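Local coordinates for protein S100-A5 (Homo sapiens, PDB 6WN7), which binds calcium, zinc and copper as an EF-hand homodimer of the S100 family and recognises peptides with low specificity, at the interface of chains A and B. Numbering follows the deposited sequence. Chains: chain A/B, Protein S100-A5.

The interface of chains A and B. Residues chain A 15, 45, 79, 82-83; chain B 8, 11-12, 15-16, 72.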
loop_
_atom_site.group_PDB
_atom_site.type_symbol
_atom_site.label_atom_id
_atom_site.label_comp_id
_atom_site.label_asym_id
_atom_site.label_seq_id
_atom_site.Cartn_x
_atom_site.Cartn_y
_atom_site.Cartn_z
ATOM N N MET A 15 4.492 0.112 6.596
ATOM C CA MET A 15 3.849 -1.087 6.080
ATOM C C MET A 15 4.851 -2.221 5.949
ATOM O O MET A 15 4.543 -3.373 6.279
ATOM C CB MET A 15 3.217 -0.799 4.726
ATOM C CG MET A 15 2.068 0.178 4.809
ATOM S SD MET A 15 1.619 0.809 3.190
ATOM C CE MET A 15 1.496 2.533 3.533
ATOM N N LEU A 45 -3.762 -3.597 14.412
ATOM C CA LEU A 45 -4.994 -3.167 13.795
ATOM C C LEU A 45 -6.103 -3.177 14.833
ATOM O O LEU A 45 -5.909 -3.526 15.993
ATOM C CB LEU A 45 -5.329 -4.043 12.591
ATOM C CG LEU A 45 -4.256 -4.052 11.492
ATOM C CD1 LEU A 45 -4.717 -5.057 10.461
ATOM C CD2 LEU A 45 -4.011 -2.644 10.939
ATOM N N LEU A 79 -3.338 -5.347 3.114
ATOM C CA LEU A 79 -3.279 -3.922 3.416
ATOM C C LEU A 79 -4.195 -3.126 2.499
ATOM O O LEU A 79 -4.904 -2.238 2.960
ATOM C CB LEU A 79 -1.838 -3.430 3.299
ATOM C CG LEU A 79 -0.824 -3.904 4.335
ATOM C CD1 LEU A 79 0.440 -3.106 4.130
ATOM C CD2 LEU A 79 -1.315 -3.745 5.734
ATOM N N LEU A 82 -7.841 -3.253 3.613
ATOM C CA LEU A 82 -8.108 -2.334 4.707
ATOM C C LEU A 82 -8.155 -0.892 4.239
ATOM O O LEU A 82 -8.954 -0.100 4.738
ATOM C CB LEU A 82 -6.994 -2.491 5.725
ATOM C CG LEU A 82 -6.792 -3.915 6.222
ATOM C CD1 LEU A 82 -5.477 -4.018 6.957
ATOM C CD2 LEU A 82 -7.971 -4.219 7.104
ATOM N N SER A 83 -7.278 -0.531 3.303
ATOM C CA SER A 83 -7.254 0.827 2.775
ATOM C C SER A 83 -8.532 1.143 2.027
ATOM O O SER A 83 -9.099 2.226 2.180
ATOM C CB SER A 83 -6.074 0.976 1.816
ATOM O OG SER A 83 -4.892 1.267 2.517
ATOM N N LEU B 8 0.837 1.461 11.909
ATOM C CA LEU B 8 0.283 0.837 10.716
ATOM C C LEU B 8 -1.088 1.414 10.368
ATOM O O LEU B 8 -1.413 1.578 9.186
ATOM C CB LEU B 8 0.218 -0.672 10.895
ATOM C CG LEU B 8 -0.397 -1.392 9.695
ATOM C CD1 LEU B 8 0.405 -1.152 8.409
ATOM C CD2 LEU B 8 -0.523 -2.862 10.030
ATOM N N ALA B 11 -0.581 4.715 8.790
ATOM C CA ALA B 11 0.014 4.535 7.469
ATOM C C ALA B 11 -1.052 4.267 6.425
ATOM O O ALA B 11 -1.035 4.861 5.350
ATOM C CB ALA B 11 1.017 3.385 7.503
ATOM N N LEU B 12 -1.991 3.382 6.729
ATOM C CA LEU B 12 -3.071 3.100 5.796
ATOM C C LEU B 12 -3.977 4.312 5.607
ATOM O O LEU B 12 -4.461 4.568 4.495
ATOM C CB LEU B 12 -3.858 1.900 6.301
ATOM C CG LEU B 12 -3.059 0.612 6.425
ATOM C CD1 LEU B 12 -3.862 -0.390 7.176
ATOM C CD2 LEU B 12 -2.720 0.103 5.054
ATOM N N MET B 15 -2.297 6.504 3.081
ATOM C CA MET B 15 -2.471 6.074 1.701
ATOM C C MET B 15 -3.702 6.720 1.095
ATOM O O MET B 15 -3.693 7.121 -0.068
ATOM C CB MET B 15 -2.653 4.554 1.637
ATOM C CG MET B 15 -1.495 3.737 2.118
ATOM S SD MET B 15 0.000 4.081 1.201
ATOM C CE MET B 15 0.735 5.265 2.302
ATOM N N VAL B 16 -4.779 6.805 1.878
ATOM C CA VAL B 16 -6.067 7.296 1.404
ATOM C C VAL B 16 -6.064 8.814 1.273
ATOM O O VAL B 16 -6.416 9.364 0.233
ATOM C CB VAL B 16 -7.189 6.811 2.356
ATOM C CG1 VAL B 16 -8.559 7.366 1.941
ATOM C CG2 VAL B 16 -7.188 5.269 2.448
ATOM N N PHE B 72 -8.696 4.640 -7.197
ATOM C CA PHE B 72 -7.907 4.172 -6.069
ATOM C C PHE B 72 -7.392 2.753 -6.289
ATOM O O PHE B 72 -6.303 2.411 -5.835
ATOM C CB PHE B 72 -8.701 4.271 -4.774
ATOM C CG PHE B 72 -7.889 3.946 -3.563
ATOM C CD1 PHE B 72 -7.039 4.879 -3.022
ATOM C CD2 PHE B 72 -7.959 2.703 -2.972
ATOM C CE1 PHE B 72 -6.286 4.575 -1.927
ATOM C CE2 PHE B 72 -7.204 2.405 -1.877
ATOM C CZ PHE B 72 -6.361 3.340 -1.360
#
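The flat ring of B:Phe72 meets A:Ser83 with its rim and not with a face: CB of the engineered serine, a cysteine in the natural protein, stands 4.0 Å from CZ at the ring's far tip, with CE2 beside it. The serine hydroxyl turns to B:Leu12 instead, OG lying 3.5 Å from the methyl CD2, while CG2 of B:Val16 rests against the serine's backbone carbonyl. The packing illustrates how branched aliphatic side chains from helix 7-23 of one subunit settle against helix 72-88 of the other. B:Leu12 spreads its two branches over that helix of chain A: CD2 faces CB of A:Leu79 at 4.0 Å, the two side chains at roughly a right angle, whereas CD1 packs on CD1 of A:Leu82. One helical turn earlier, CG of B:Leu8 is anti to the backbone N (chi1 178°), which directs CD2 to CD2 of A:Leu45 at 3.6 Å and CD1 to CD2 of A:Leu79 at 4.1 Å. An alanine in place of B:Leu8 would probably leave CD2 of A:Leu45 without its mate and open a gap beside CD2 of A:Leu79. A:Met15 and B:Met15 point at each other tip to tip, though their methyl spacing is too short to be trusted. This largely apolar patch, with its symmetric twin, packs helix 7-23 of each subunit against helices 7-23 and 72-88 of the other and contributes to the S100 homodimer interface.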